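PDB 4R25: nitrogen regulatory PII-like protein from Bacillus subtilis subsp. subtilis, which belongs to the PII signalling family and is required for full induction of the nrgAB operon when ammonium is limiting. Local coordinates for residues V9-N14 with P88-I93. Numbering follows the deposited sequence.
Sequences VTRPAN and PGDGKI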
loop_
_atom_site.group_PDB
_atom_site.type_symbol
_atom_site.label_atom_id
_atom_site.label_comp_id
_atom_site.label_asym_id
_atom_site.label_seq_id
_atom_site.Cartn_x
_atom_site.Cartn_y
_atom_site.Cartn_z
ATOM N N VAL A 9 5.636 -3.392 8.868
ATOM C CA VAL A 9 5.590 -4.740 8.313
ATOM C C VAL A 9 6.358 -5.705 9.214
ATOM O O VAL A 9 7.584 -5.680 9.267
ATOM C CB VAL A 9 6.159 -4.781 6.883
ATOM C CG1 VAL A 9 6.277 -6.209 6.402
ATOM C CG2 VAL A 9 5.284 -3.964 5.946
ATOM N N THR A 10 5.632 -6.563 9.919
ATOM C CA THR A 10 6.237 -7.281 11.025
ATOM C C THR A 10 5.681 -8.690 11.276
ATOM O O THR A 10 4.859 -9.201 10.518
ATOM C CB THR A 10 6.190 -6.406 12.304
ATOM O OG1 THR A 10 6.724 -7.120 13.422
ATOM C CG2 THR A 10 4.765 -5.959 12.605
ATOM N N ARG A 11 6.185 -9.314 12.335
ATOM C CA ARG A 11 5.793 -10.650 12.778
ATOM C C ARG A 11 4.402 -10.599 13.416
ATOM O O ARG A 11 4.096 -9.667 14.158
ATOM C CB ARG A 11 6.850 -11.139 13.782
ATOM C CG ARG A 11 6.523 -12.354 14.629
ATOM C CD ARG A 11 7.551 -12.501 15.776
ATOM N NE ARG A 11 8.943 -12.613 15.321
ATOM C CZ ARG A 11 9.908 -11.751 15.642
ATOM N NH1 ARG A 11 9.643 -10.711 16.428
ATOM N NH2 ARG A 11 11.144 -11.922 15.185
ATOM N N PRO A 12 3.554 -11.594 13.107
ATOM C CA PRO A 12 2.142 -11.674 13.521
ATOM C C PRO A 12 1.855 -11.594 15.037
ATOM O O PRO A 12 0.702 -11.359 15.410
ATOM C CB PRO A 12 1.707 -13.040 12.989
ATOM C CG PRO A 12 2.592 -13.273 11.785
ATOM C CD PRO A 12 3.922 -12.671 12.162
ATOM N N ALA A 13 2.859 -11.780 15.886
ATOM C CA ALA A 13 2.659 -11.681 17.334
ATOM C C ALA A 13 2.731 -10.239 17.866
ATOM O O ALA A 13 3.195 -9.336 17.172
ATOM C CB ALA A 13 3.671 -12.561 18.054
ATOM N N ASN A 14 2.279 -10.042 19.105
ATOM C CA ASN A 14 2.435 -8.770 19.818
ATOM C C ASN A 14 1.483 -7.646 19.403
ATOM O O ASN A 14 1.676 -6.486 19.784
ATOM C CB ASN A 14 3.873 -8.268 19.700
ATOM C CG ASN A 14 4.630 -8.333 21.014
ATOM O OD1 ASN A 14 4.077 -8.070 22.085
ATOM N ND2 ASN A 14 5.913 -8.679 20.934
ATOM N N PRO A 88 15.779 -12.159 14.627
ATOM C CA PRO A 88 15.442 -11.779 13.253
ATOM C C PRO A 88 13.959 -12.000 12.973
ATOM O O PRO A 88 13.351 -12.896 13.567
ATOM C CB PRO A 88 16.310 -12.716 12.403
ATOM C CG PRO A 88 16.714 -13.822 13.324
ATOM C CD PRO A 88 16.830 -13.187 14.669
ATOM N N GLY A 89 13.386 -11.182 12.092
ATOM C CA GLY A 89 11.961 -11.241 11.807
ATOM C C GLY A 89 11.164 -10.217 12.597
ATOM O O GLY A 89 9.953 -10.350 12.770
ATOM N N ASP A 90 11.851 -9.189 13.085
ATOM C CA ASP A 90 11.210 -8.125 13.845
ATOM C C ASP A 90 10.507 -7.142 12.913
ATOM O O ASP A 90 9.610 -6.414 13.325
ATOM C CB ASP A 90 12.241 -7.392 14.705
ATOM C CG ASP A 90 12.385 -7.998 16.093
ATOM O OD1 ASP A 90 11.754 -9.043 16.361
ATOM O OD2 ASP A 90 13.131 -7.429 16.917
ATOM N N GLY A 91 10.934 -7.117 11.657
ATOM C CA GLY A 91 10.283 -6.305 10.653
ATOM C C GLY A 91 10.819 -4.896 10.519
ATOM O O GLY A 91 11.833 -4.540 11.104
ATOM N N LYS A 92 10.114 -4.091 9.734
ATOM C CA LYS A 92 10.543 -2.735 9.421
ATOM C C LYS A 92 9.374 -1.757 9.498
ATOM O O LYS A 92 8.222 -2.152 9.668
ATOM C CB LYS A 92 11.186 -2.683 8.030
ATOM C CG LYS A 92 12.258 -3.746 7.794
ATOM C CD LYS A 92 13.244 -3.321 6.712
ATOM C CE LYS A 92 14.193 -4.453 6.339
ATOM N NZ LYS A 92 13.466 -5.599 5.720
ATOM N N ILE A 93 9.684 -0.474 9.377
ATOM C CA ILE A 93 8.673 0.557 9.449
ATOM C C ILE A 93 8.974 1.570 8.373
ATOM O O ILE A 93 10.075 2.095 8.320
ATOM C CB ILE A 93 8.712 1.292 10.796
ATOM C CG1 ILE A 93 8.466 0.321 11.947
ATOM C CG2 ILE A 93 7.694 2.437 10.820
ATOM C CD1 ILE A 93 8.646 0.956 13.297
#
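R11 reaches across from the end of strand 4-10 and clasps the loop that leads into strand 92-97. These are neighbouring antiparallel strands in the ferredoxin-like fold of the PII subunit. NH1 of R11 forms a salt bridge to OD1 of D90, 2.7 Å long, and the oxygen lies near the guanidinium plane. NH2 of R11 makes weak hydrogen bonds to the same OD1 and to O of P88. O of G89 sits over the centre of one guanidinium face, 3.1 Å above the plane. The carboxylate of D90 is turned 78° against the guanidinium, so the two groups do not lie flat together. An alanine in place of R11 would probably leave OD1 of D90 without this charged partner and would remove the weak bond to O of P88.

Next to R11, T10 has OG1 anti to its backbone N (chi1 177°). This carries the hydroxyl to O of D90. Further along, V9 and K92 form an antiparallel hydrogen-bonded pair, N of V9 to O of K92 and N of K92 to O of V9, each 3.0 Å. G91 passes close to V9 and T10, and a side chain here would probably be hard to fit.

Outside the pair, S87 O also accepts from NH2 of R11, while backbone N of T85 holds OD2 of D90. K92 and I93 pair with an antiparallel strand of a second subunit, which carries the sheet across the trimer interface. Just before the V9 - K92 pair, OG1 of T10 donates to O of D90 at 3.0 Å, from above the carbonyl plane and 55° out of it.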